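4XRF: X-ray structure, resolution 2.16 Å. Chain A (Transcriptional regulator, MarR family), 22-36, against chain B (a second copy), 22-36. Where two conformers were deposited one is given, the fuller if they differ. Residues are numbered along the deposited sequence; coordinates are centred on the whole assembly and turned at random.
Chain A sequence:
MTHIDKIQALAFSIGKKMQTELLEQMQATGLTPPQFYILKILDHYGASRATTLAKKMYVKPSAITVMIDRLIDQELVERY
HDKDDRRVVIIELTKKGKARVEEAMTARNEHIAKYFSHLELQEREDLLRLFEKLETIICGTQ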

# COMPACT_ATOMS: atom_id res chain seq x y z
N LEU A 22 9.27 3.32 -5.42
CA LEU A 22 9.93 3.18 -4.13
C LEU A 22 10.05 1.71 -3.76
O LEU A 22 11.00 1.31 -3.09
CB LEU A 22 9.20 3.97 -3.03
CG LEU A 22 9.64 5.40 -2.67
CD1 LEU A 22 10.72 5.99 -3.57
CD2 LEU A 22 8.44 6.34 -2.61
N LEU A 23 9.08 0.90 -4.19
CA LEU A 23 9.19 -0.54 -3.97
C LEU A 23 10.36 -1.11 -4.79
O LEU A 23 11.11 -1.96 -4.30
CB LEU A 23 7.88 -1.28 -4.27
CG LEU A 23 7.89 -2.82 -4.24
CD1 LEU A 23 8.34 -3.38 -2.88
CD2 LEU A 23 6.52 -3.37 -4.63
N GLU A 24 10.53 -0.63 -6.02
CA GLU A 24 11.68 -1.01 -6.84
C GLU A 24 12.98 -0.64 -6.11
O GLU A 24 13.92 -1.43 -6.04
CB GLU A 24 11.62 -0.32 -8.21
CG GLU A 24 12.64 -0.84 -9.23
CD GLU A 24 14.04 -0.27 -9.04
OE1 GLU A 24 14.21 0.75 -8.33
OE2 GLU A 24 15.00 -0.83 -9.62
N GLN A 25 13.02 0.57 -5.57
CA GLN A 25 14.21 1.05 -4.90
C GLN A 25 14.54 0.21 -3.65
O GLN A 25 15.70 -0.13 -3.43
CB GLN A 25 14.10 2.54 -4.58
CG GLN A 25 15.37 3.15 -4.02
CD GLN A 25 15.38 4.66 -4.18
OE1 GLN A 25 15.70 5.18 -5.26
NE2 GLN A 25 15.02 5.35 -3.12
N MET A 26 13.51 -0.13 -2.90
CA MET A 26 13.63 -1.03 -1.76
C MET A 26 14.16 -2.42 -2.16
O MET A 26 14.97 -3.00 -1.44
CB MET A 26 12.29 -1.09 -1.01
CG MET A 26 11.98 0.18 -0.20
SD MET A 26 10.36 0.25 0.62
CE MET A 26 10.08 -1.47 1.03
N GLN A 27 13.73 -2.92 -3.32
CA GLN A 27 14.18 -4.19 -3.88
C GLN A 27 15.62 -4.09 -4.35
O GLN A 27 16.38 -5.05 -4.23
CB GLN A 27 13.30 -4.62 -5.08
CG GLN A 27 11.88 -4.95 -4.68
CD GLN A 27 10.99 -5.27 -5.86
OE1 GLN A 27 11.05 -4.62 -6.91
NE2 GLN A 27 10.17 -6.31 -5.70
N ALA A 28 15.99 -2.93 -4.89
CA ALA A 28 17.31 -2.77 -5.48
C ALA A 28 18.40 -2.43 -4.45
O ALA A 28 19.58 -2.67 -4.70
CB ALA A 28 17.27 -1.76 -6.63
N THR A 29 18.01 -1.89 -3.30
CA THR A 29 18.98 -1.36 -2.34
C THR A 29 18.89 -2.00 -0.95
O THR A 29 19.83 -1.89 -0.18
CB THR A 29 18.86 0.18 -2.19
OG1 THR A 29 17.59 0.51 -1.62
CG2 THR A 29 19.00 0.87 -3.54
N GLY A 30 17.76 -2.64 -0.63
CA GLY A 30 17.49 -3.18 0.71
C GLY A 30 17.17 -2.14 1.78
O GLY A 30 17.24 -2.43 2.98
N LEU A 31 16.82 -0.92 1.34
CA LEU A 31 16.53 0.20 2.24
C LEU A 31 15.25 0.93 1.88
O LEU A 31 14.96 1.13 0.73
CB LEU A 31 17.70 1.21 2.22
CG LEU A 31 19.10 0.65 2.53
CD1 LEU A 31 20.21 1.56 2.01
CD2 LEU A 31 19.26 0.34 4.03
N THR A 32 14.48 1.36 2.88
CA THR A 32 13.42 2.33 2.66
C THR A 32 14.07 3.71 2.53
O THR A 32 15.24 3.89 2.92
CB THR A 32 12.44 2.40 3.84
OG1 THR A 32 13.14 2.95 4.95
CG2 THR A 32 11.93 1.03 4.22
N PRO A 33 13.35 4.70 1.96
CA PRO A 33 13.99 6.02 1.86
C PRO A 33 14.49 6.67 3.16
O PRO A 33 15.55 7.29 3.12
CB PRO A 33 12.92 6.86 1.15
CG PRO A 33 12.28 5.85 0.23
CD PRO A 33 12.16 4.61 1.09
N PRO A 34 13.77 6.51 4.31
CA PRO A 34 14.34 7.10 5.52
C PRO A 34 15.61 6.38 6.01
O PRO A 34 16.52 7.04 6.54
CB PRO A 34 13.20 6.98 6.55
CG PRO A 34 11.95 6.97 5.70
CD PRO A 34 12.36 6.12 4.52
N GLN A 35 15.66 5.05 5.85
CA GLN A 35 16.86 4.28 6.23
C GLN A 35 18.07 4.72 5.39
O GLN A 35 19.18 4.89 5.92
CB GLN A 35 16.64 2.77 6.03
CG GLN A 35 15.69 2.10 7.02
CD GLN A 35 15.56 0.61 6.75
OE1 GLN A 35 15.49 0.18 5.59
NE2 GLN A 35 15.54 -0.19 7.80
N PHE A 36 17.85 4.91 4.09
CA PHE A 36 18.89 5.35 3.18
C PHE A 36 19.41 6.73 3.60
O PHE A 36 20.61 6.93 3.69
CB PHE A 36 18.40 5.37 1.72
CG PHE A 36 19.42 5.88 0.73
CD1 PHE A 36 20.73 5.42 0.72
CD2 PHE A 36 19.04 6.79 -0.26
CE1 PHE A 36 21.66 5.88 -0.20
CE2 PHE A 36 19.96 7.24 -1.22
CZ PHE A 36 21.28 6.80 -1.16
N LEU B 22 5.12 -7.04 7.10
CA LEU B 22 6.04 -7.31 6.00
C LEU B 22 6.92 -6.10 5.74
O LEU B 22 8.06 -6.24 5.32
CB LEU B 22 5.27 -7.72 4.73
CG LEU B 22 5.04 -9.20 4.38
CD1 LEU B 22 5.48 -10.18 5.46
CD2 LEU B 22 3.58 -9.45 4.02
N LEU B 23 6.39 -4.90 6.00
CA LEU B 23 7.22 -3.70 5.89
C LEU B 23 8.32 -3.72 6.97
O LEU B 23 9.46 -3.37 6.70
CB LEU B 23 6.39 -2.42 5.94
CG LEU B 23 7.14 -1.07 5.99
CD1 LEU B 23 8.09 -0.88 4.80
CD2 LEU B 23 6.17 0.09 6.11
N GLU B 24 7.96 -4.15 8.18
CA GLU B 24 8.94 -4.33 9.25
C GLU B 24 10.03 -5.31 8.80
O GLU B 24 11.22 -5.07 8.97
CB GLU B 24 8.27 -4.83 10.53
CG GLU B 24 9.16 -4.80 11.78
CD GLU B 24 10.12 -5.98 11.87
OE1 GLU B 24 9.93 -6.99 11.15
OE2 GLU B 24 11.08 -5.92 12.67
N GLN B 25 9.60 -6.43 8.21
CA GLN B 25 10.53 -7.45 7.79
C GLN B 25 11.48 -6.94 6.69
O GLN B 25 12.68 -7.21 6.75
CB GLN B 25 9.79 -8.72 7.37
CG GLN B 25 10.70 -9.90 7.06
CD GLN B 25 9.95 -11.21 7.15
OE1 GLN B 25 9.74 -11.76 8.23
NE2 GLN B 25 9.54 -11.71 5.99
N MET B 26 10.93 -6.19 5.75
CA MET B 26 11.71 -5.53 4.72
C MET B 26 12.74 -4.54 5.31
O MET B 26 13.86 -4.46 4.81
CB MET B 26 10.76 -4.87 3.70
CG MET B 26 10.06 -5.88 2.78
SD MET B 26 8.82 -5.22 1.62
CE MET B 26 9.50 -3.60 1.26
N GLN B 27 12.36 -3.83 6.37
CA GLN B 27 13.23 -2.90 7.08
C GLN B 27 14.31 -3.65 7.85
O GLN B 27 15.44 -3.18 7.94
CB GLN B 27 12.43 -2.04 8.09
CG GLN B 27 11.46 -1.09 7.41
CD GLN B 27 10.61 -0.32 8.38
OE1 GLN B 27 10.12 -0.86 9.38
NE2 GLN B 27 10.44 0.97 8.11
N ALA B 28 13.95 -4.82 8.39
CA ALA B 28 14.87 -5.55 9.24
C ALA B 28 15.85 -6.43 8.46
O ALA B 28 16.92 -6.77 8.97
CB ALA B 28 14.10 -6.36 10.30
N THR B 29 15.51 -6.78 7.22
CA THR B 29 16.29 -7.76 6.46
C THR B 29 16.82 -7.24 5.12
O THR B 29 17.74 -7.83 4.57
CB THR B 29 15.49 -9.07 6.20
OG1 THR B 29 14.37 -8.78 5.35
CG2 THR B 29 14.99 -9.67 7.52
N GLY B 30 16.24 -6.16 4.61
CA GLY B 30 16.55 -5.63 3.27
C GLY B 30 16.02 -6.45 2.10
O GLY B 30 16.48 -6.29 0.97
N LEU B 31 15.05 -7.32 2.39
CA LEU B 31 14.46 -8.21 1.38
C LEU B 31 12.93 -8.22 1.41
O LEU B 31 12.35 -8.20 2.47
CB LEU B 31 14.96 -9.66 1.60
CG LEU B 31 16.49 -9.85 1.63
CD1 LEU B 31 16.88 -11.16 2.32
CD2 LEU B 31 17.09 -9.75 0.22
N THR B 32 12.30 -8.28 0.25
CA THR B 32 10.87 -8.61 0.18
C THR B 32 10.74 -10.13 0.37
O THR B 32 11.73 -10.87 0.23
CB THR B 32 10.27 -8.28 -1.18
OG1 THR B 32 10.84 -9.15 -2.15
CG2 THR B 32 10.58 -6.85 -1.59
N PRO B 33 9.53 -10.62 0.71
CA PRO B 33 9.42 -12.08 0.88
C PRO B 33 9.82 -12.95 -0.32
O PRO B 33 10.42 -14.01 -0.09
CB PRO B 33 7.96 -12.27 1.29
CG PRO B 33 7.70 -11.02 2.11
CD PRO B 33 8.37 -9.92 1.31
N PRO B 34 9.53 -12.54 -1.58
CA PRO B 34 9.99 -13.40 -2.67
C PRO B 34 11.52 -13.40 -2.84
O PRO B 34 12.10 -14.45 -3.19
CB PRO B 34 9.31 -12.80 -3.92
CG PRO B 34 8.07 -12.15 -3.36
CD PRO B 34 8.56 -11.54 -2.08
N GLN B 35 12.17 -12.25 -2.60
CA GLN B 35 13.64 -12.17 -2.66
C GLN B 35 14.28 -13.10 -1.61
O GLN B 35 15.26 -13.81 -1.89
CB GLN B 35 14.14 -10.74 -2.43
CG GLN B 35 13.87 -9.75 -3.57
CD GLN B 35 14.41 -8.36 -3.25
OE1 GLN B 35 14.31 -7.89 -2.11
NE2 GLN B 35 15.00 -7.71 -4.23
N PHE B 36 13.72 -13.08 -0.40
CA PHE B 36 14.20 -13.91 0.69
C PHE B 36 14.07 -15.39 0.32
O PHE B 36 15.02 -16.15 0.48
CB PHE B 36 13.46 -13.61 2.01
CG PHE B 36 13.86 -14.49 3.16
CD1 PHE B 36 15.20 -14.72 3.48
CD2 PHE B 36 12.89 -15.05 4.00
CE1 PHE B 36 15.57 -15.52 4.55
CE2 PHE B 36 13.26 -15.83 5.10
CZ PHE B 36 14.60 -16.08 5.36
O HOH W 1 9.89 -8.88 -4.84
O HOH W 2 11.62 3.31 7.35

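How do the two backbones come together? An exact two-fold axis relates the copies, so each contact between unlike residues occurs twice, while Met A26 and Gly A30 also meet their own copies on the axis. The 22-29 helices approach to 11.2 Å at 38°, and the CA atoms come nearest just beyond the helix ends, where Gly A30 CA lies 3.7 Å from Gly B30 CA. Gly A30 CA also sits 3.3 Å from Gly B30 O, a CA-H...O contact. Positive phi favours glycine here, and an ideal CB on Gly A30 would fall a tight 3.2 Å from Gly B30 O.

What satisfies the carbonyl of Gln A27? Gly A30 leaves helical geometry, and Leu A31 N turns instead to Thr A29 OG1, weakly, at 3.4 Å. The amide of the partner reaches the Gln A27 carbonyl: Gln B35 NE2 donates to Gln A27 O at 3.0 Å and 164°, nearly straight.

What holds that glutamine in place? Its other amide atom is also used, since Gln B35 OE1 accepts from Thr B32 N at 3.1 Å. In return, Thr B32 OG1 caps the second helix by accepting weakly from Gln B35 N at 3.4 Å. The side chain thus ties its own helix start to the other chain.

Where does water enter? Water 1 accepts a weak bond from Gln A27 NE2 at 2.7 Å and lies 2.9 Å from Thr B32 OG1, bridging the chains. Beside it, the aliphatic part of Gln A27 packs on the threonine methyl, with CG 3.9 Å from Thr B32 CG2.

What fills the apolar part? The methionine ends converge, and Leu A23 CD1 lies 4.3 Å from both Met B26 CE and Thr B32 CG2. Met A26 CE to Met B26 CE measures 2.2 Å, too short for both methyls at once; each methionine has two deposited conformers, so these two positions probably alternate.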